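Long-range contact in DNA ligase (Archaeoglobus fulgidus, PDB 3GDE), which probably seals nicks in double-stranded DNA during replication, recombination and repair, using ATP and passing through a covalent enzyme-AMP intermediate: residues 295-306 against 334-345. Residues are numbered along the deposited sequence; the frame is centred on the assembly and turned at random.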
loop_
_atom_site.group_PDB
_atom_site.type_symbol
_atom_site.label_atom_id
_atom_site.label_comp_id
_atom_site.label_asym_id
_atom_site.label_seq_id
_atom_site.Cartn_x
_atom_site.Cartn_y
_atom_site.Cartn_z
ATOM N N GLY A 295 -20.681 15.410 -8.642
ATOM C CA GLY A 295 -21.051 14.101 -9.202
ATOM C C GLY A 295 -19.959 13.454 -10.037
ATOM O O GLY A 295 -20.251 12.720 -10.982
ATOM N N VAL A 296 -18.702 13.735 -9.696
ATOM C CA VAL A 296 -17.559 13.211 -10.451
ATOM C C VAL A 296 -16.512 12.502 -9.588
ATOM O O VAL A 296 -16.444 12.686 -8.360
ATOM C CB VAL A 296 -16.849 14.299 -11.340
ATOM C CG1 VAL A 296 -17.814 14.922 -12.334
ATOM C CG2 VAL A 296 -16.195 15.370 -10.488
ATOM N N ILE A 297 -15.707 11.679 -10.253
ATOM C CA ILE A 297 -14.489 11.142 -9.668
ATOM C C ILE A 297 -13.388 11.395 -10.685
ATOM O O ILE A 297 -13.441 10.912 -11.818
ATOM C CB ILE A 297 -14.607 9.645 -9.313
ATOM C CG1 ILE A 297 -15.614 9.466 -8.190
ATOM C CG2 ILE A 297 -13.230 9.074 -8.913
ATOM C CD1 ILE A 297 -16.213 8.099 -8.114
ATOM N N LEU A 298 -12.409 12.185 -10.268
ATOM C CA LEU A 298 -11.358 12.654 -11.167
ATOM C C LEU A 298 -9.998 12.077 -10.811
ATOM O O LEU A 298 -9.686 11.912 -9.633
ATOM C CB LEU A 298 -11.268 14.189 -11.117
ATOM C CG LEU A 298 -12.510 15.023 -11.435
ATOM C CD1 LEU A 298 -12.183 16.506 -11.335
ATOM C CD2 LEU A 298 -13.073 14.698 -12.808
ATOM N N ASP A 299 -9.204 11.799 -11.841
ATOM C CA ASP A 299 -7.783 11.495 -11.704
ATOM C C ASP A 299 -6.943 12.748 -11.957
ATOM O O ASP A 299 -7.101 13.414 -12.977
ATOM C CB ASP A 299 -7.372 10.404 -12.700
ATOM C CG ASP A 299 -7.104 9.056 -12.039
ATOM O OD1 ASP A 299 -7.649 8.769 -10.929
ATOM O OD2 ASP A 299 -6.335 8.274 -12.648
ATOM N N GLY A 300 -6.034 13.047 -11.033
ATOM C CA GLY A 300 -5.202 14.233 -11.141
ATOM C C GLY A 300 -3.808 14.166 -10.535
ATOM O O GLY A 300 -3.417 13.189 -9.903
ATOM N N GLU A 301 -3.057 15.240 -10.745
ATOM C CA GLU A 301 -1.767 15.411 -10.118
ATOM C C GLU A 301 -1.783 16.670 -9.258
ATOM O O GLU A 301 -2.171 17.752 -9.719
ATOM C CB GLU A 301 -0.685 15.505 -11.190
ATOM C CG GLU A 301 0.681 15.069 -10.725
ATOM C CD GLU A 301 0.892 13.563 -10.763
ATOM O OE1 GLU A 301 1.822 13.093 -10.070
ATOM O OE2 GLU A 301 0.167 12.844 -11.479
ATOM N N VAL A 302 -1.382 16.523 -8.001
ATOM C CA VAL A 302 -1.202 17.677 -7.119
ATOM C C VAL A 302 0.276 18.084 -7.127
ATOM O O VAL A 302 1.167 17.245 -6.926
ATOM C CB VAL A 302 -1.703 17.380 -5.687
ATOM C CG1 VAL A 302 -1.326 18.496 -4.731
ATOM C CG2 VAL A 302 -3.204 17.213 -5.695
ATOM N N ILE A 303 0.536 19.363 -7.385
ATOM C CA ILE A 303 1.907 19.859 -7.393
ATOM C C ILE A 303 2.088 20.983 -6.379
ATOM O O ILE A 303 1.158 21.748 -6.107
ATOM C CB ILE A 303 2.398 20.292 -8.818
ATOM C CG1 ILE A 303 1.633 21.527 -9.318
ATOM C CG2 ILE A 303 2.323 19.124 -9.809
ATOM C CD1 ILE A 303 2.026 21.999 -10.703
ATOM N N ALA A 304 3.283 21.064 -5.806
ATOM C CA ALA A 304 3.615 22.143 -4.892
ATOM C C ALA A 304 4.157 23.308 -5.705
ATOM O O ALA A 304 5.002 23.118 -6.573
ATOM C CB ALA A 304 4.627 21.679 -3.860
ATOM N N VAL A 305 3.638 24.507 -5.444
ATOM C CA VAL A 305 4.117 25.734 -6.098
ATOM C C VAL A 305 4.473 26.798 -5.055
ATOM O O VAL A 305 3.936 26.798 -3.950
ATOM C CB VAL A 305 3.106 26.297 -7.139
ATOM C CG1 VAL A 305 2.859 25.285 -8.253
ATOM C CG2 VAL A 305 1.799 26.695 -6.479
ATOM N N LYS A 306 5.398 27.688 -5.399
ATOM C CA LYS A 306 5.817 28.742 -4.475
ATOM C C LYS A 306 6.294 29.974 -5.247
ATOM O O LYS A 306 7.231 29.896 -6.052
ATOM C CB LYS A 306 6.887 28.223 -3.502
ATOM C CG LYS A 306 7.200 29.150 -2.318
ATOM C CD LYS A 306 6.116 29.139 -1.243
ATOM C CE LYS A 306 6.677 29.622 0.100
ATOM N NZ LYS A 306 5.630 29.801 1.158
ATOM N N PRO A 334 2.029 25.953 -0.568
ATOM C CA PRO A 334 0.868 26.079 -1.452
ATOM C C PRO A 334 0.793 24.953 -2.488
ATOM O O PRO A 334 1.819 24.367 -2.846
ATOM C CB PRO A 334 1.106 27.423 -2.155
ATOM C CG PRO A 334 2.005 28.182 -1.217
ATOM C CD PRO A 334 2.923 27.119 -0.688
ATOM N N LEU A 335 -0.417 24.657 -2.956
ATOM C CA LEU A 335 -0.622 23.577 -3.911
ATOM C C LEU A 335 -1.550 23.979 -5.042
ATOM O O LEU A 335 -2.370 24.885 -4.894
ATOM C CB LEU A 335 -1.207 22.344 -3.218
ATOM C CG LEU A 335 -0.492 21.714 -2.023
ATOM C CD1 LEU A 335 -1.408 20.689 -1.353
ATOM C CD2 LEU A 335 0.828 21.084 -2.424
ATOM N N GLU A 336 -1.407 23.294 -6.176
ATOM C CA GLU A 336 -2.434 23.310 -7.210
ATOM C C GLU A 336 -2.641 21.918 -7.785
ATOM O O GLU A 336 -1.775 21.053 -7.653
ATOM C CB GLU A 336 -2.146 24.341 -8.298
ATOM C CG GLU A 336 -0.755 24.315 -8.856
ATOM C CD GLU A 336 -0.454 25.546 -9.670
ATOM O OE1 GLU A 336 -0.249 25.410 -10.890
ATOM O OE2 GLU A 336 -0.437 26.651 -9.091
ATOM N N ALA A 337 -3.806 21.711 -8.395
ATOM C CA ALA A 337 -4.195 20.406 -8.910
ATOM C C ALA A 337 -4.409 20.469 -10.413
ATOM O O ALA A 337 -5.017 21.410 -10.918
ATOM C CB ALA A 337 -5.454 19.903 -8.209
ATOM N N HIS A 338 -3.883 19.464 -11.109
ATOM C CA HIS A 338 -4.031 19.324 -12.553
ATOM C C HIS A 338 -4.691 17.992 -12.851
ATOM O O HIS A 338 -4.118 16.931 -12.596
ATOM C CB HIS A 338 -2.675 19.408 -13.252
ATOM C CG HIS A 338 -1.961 20.706 -13.030
ATOM N ND1 HIS A 338 -1.707 21.597 -14.049
ATOM C CD2 HIS A 338 -1.459 21.268 -11.905
ATOM C CE1 HIS A 338 -1.071 22.647 -13.564
ATOM N NE2 HIS A 338 -0.916 22.475 -12.264
ATOM N N PHE A 339 -5.901 18.059 -13.388
ATOM C CA PHE A 339 -6.678 16.878 -13.686
ATOM C C PHE A 339 -6.467 16.424 -15.122
ATOM O O PHE A 339 -6.351 17.251 -16.026
ATOM C CB PHE A 339 -8.159 17.120 -13.362
ATOM C CG PHE A 339 -8.413 17.350 -11.900
ATOM C CD1 PHE A 339 -8.306 16.299 -10.989
ATOM C CD2 PHE A 339 -8.739 18.625 -11.420
ATOM C CE1 PHE A 339 -8.525 16.512 -9.626
ATOM C CE2 PHE A 339 -8.971 18.844 -10.051
ATOM C CZ PHE A 339 -8.858 17.780 -9.157
ATOM N N PHE A 340 -6.381 15.105 -15.308
ATOM C CA PHE A 340 -6.126 14.507 -16.619
ATOM C C PHE A 340 -7.099 13.396 -17.001
ATOM O O PHE A 340 -7.093 12.936 -18.137
ATOM C CB PHE A 340 -4.676 14.013 -16.734
ATOM C CG PHE A 340 -4.265 13.004 -15.682
ATOM C CD1 PHE A 340 -4.579 11.648 -15.824
ATOM C CD2 PHE A 340 -3.512 13.399 -14.575
ATOM C CE1 PHE A 340 -4.179 10.706 -14.869
ATOM C CE2 PHE A 340 -3.116 12.461 -13.603
ATOM C CZ PHE A 340 -3.453 11.109 -13.760
ATOM N N ASP A 341 -7.918 12.953 -16.054
ATOM C CA ASP A 341 -8.927 11.942 -16.344
ATOM C C ASP A 341 -10.145 11.977 -15.414
ATOM O O ASP A 341 -10.135 12.624 -14.367
ATOM C CB ASP A 341 -8.306 10.537 -16.371
ATOM C CG ASP A 341 -8.803 9.706 -17.537
ATOM O OD1 ASP A 341 -9.985 9.846 -17.926
ATOM O OD2 ASP A 341 -8.012 8.913 -18.073
ATOM N N ILE A 342 -11.186 11.265 -15.826
ATOM C CA ILE A 342 -12.458 11.212 -15.113
ATOM C C ILE A 342 -12.980 9.771 -15.184
ATOM O O ILE A 342 -12.969 9.148 -16.248
ATOM C CB ILE A 342 -13.466 12.260 -15.694
ATOM C CG1 ILE A 342 -14.824 12.208 -14.972
ATOM C CG2 ILE A 342 -13.591 12.125 -17.239
ATOM C CD1 ILE A 342 -15.723 13.390 -15.285
ATOM N N LEU A 343 -13.400 9.233 -14.041
ATOM C CA LEU A 343 -13.774 7.816 -13.951
ATOM C C LEU A 343 -15.272 7.694 -13.717
ATOM O O LEU A 343 -15.891 6.667 -14.000
ATOM C CB LEU A 343 -13.021 7.098 -12.819
ATOM C CG LEU A 343 -11.575 7.414 -12.380
ATOM C CD1 LEU A 343 -10.985 6.210 -11.632
ATOM C CD2 LEU A 343 -10.646 7.840 -13.505
ATOM N N TYR A 344 -15.841 8.770 -13.192
ATOM C CA TYR A 344 -17.229 8.801 -12.809
ATOM C C TYR A 344 -17.793 10.166 -13.132
ATOM O O TYR A 344 -17.225 11.190 -12.767
ATOM C CB TYR A 344 -17.352 8.513 -11.322
ATOM C CG TYR A 344 -18.759 8.289 -10.836
ATOM C CD1 TYR A 344 -19.582 9.369 -10.499
ATOM C CD2 TYR A 344 -19.269 6.992 -10.695
ATOM C CE1 TYR A 344 -20.881 9.168 -10.043
ATOM C CE2 TYR A 344 -20.574 6.776 -10.222
ATOM C CZ TYR A 344 -21.368 7.873 -9.902
ATOM O OH TYR A 344 -22.650 7.683 -9.451
ATOM N N HIS A 345 -18.909 10.162 -13.841
ATOM C CA HIS A 345 -19.622 11.377 -14.196
ATOM C C HIS A 345 -21.093 10.997 -14.233
ATOM O O HIS A 345 -21.609 10.537 -15.262
ATOM C CB HIS A 345 -19.131 11.906 -15.543
ATOM C CG HIS A 345 -19.935 13.050 -16.073
ATOM N ND1 HIS A 345 -20.967 12.880 -16.971
ATOM C CD2 HIS A 345 -19.860 14.380 -15.831
ATOM C CE1 HIS A 345 -21.492 14.058 -17.260
ATOM N NE2 HIS A 345 -20.838 14.985 -16.582
HETATM O O HOH W 1 4.402 24.685 -2.458
#
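V296 to A304 pair antiparallel with L335 to H345, and two classic beta bulges break the ladder, F340 and D341 facing D299, L343 and Y344 facing I297. At the D299 bulge, D299 O accepts from both F340 N (3.0 Å) and D341 N (3.2 Å). E301 and H338 form a hydrogen-bonded pair, with E301 N 2.7 Å from H338 O. On one face of the sheet L298 CD1 sits over the centre of the F339 ring, a CH-pi contact at 3.8 Å from its centroid. L298 CD2 turns to I342 CG1. G300 lies opposite F339, where a CB would clash with ring atom CD1.

This ladder belongs to the adenylation domain, the nucleotidyltransferase core of ATP-dependent DNA ligases. E301 and F340 are predicted ATP-binding residues. A chi1 of 57° brings the F340 ring across to G300, over the bulge. D299 O lies 3.8 Å above the ring plane, over its centre. F340 CE2 packs against G300 C at 3.6 Å. E301 OE2 approaches F340 CE2 at 3.9 Å, with carboxylate and ring planes 25° apart. Cutting the ring back to an alanine is likely to uncover D299 O and G300 and open a gap beside the E301 carboxylate. D299 OD2 forms a salt bridge with R257, another predicted ATP-binding residue. I303 CD1 reaches H338 NE2 at 3.4 Å, and V305 packs its methyls on the E336 carboxylate.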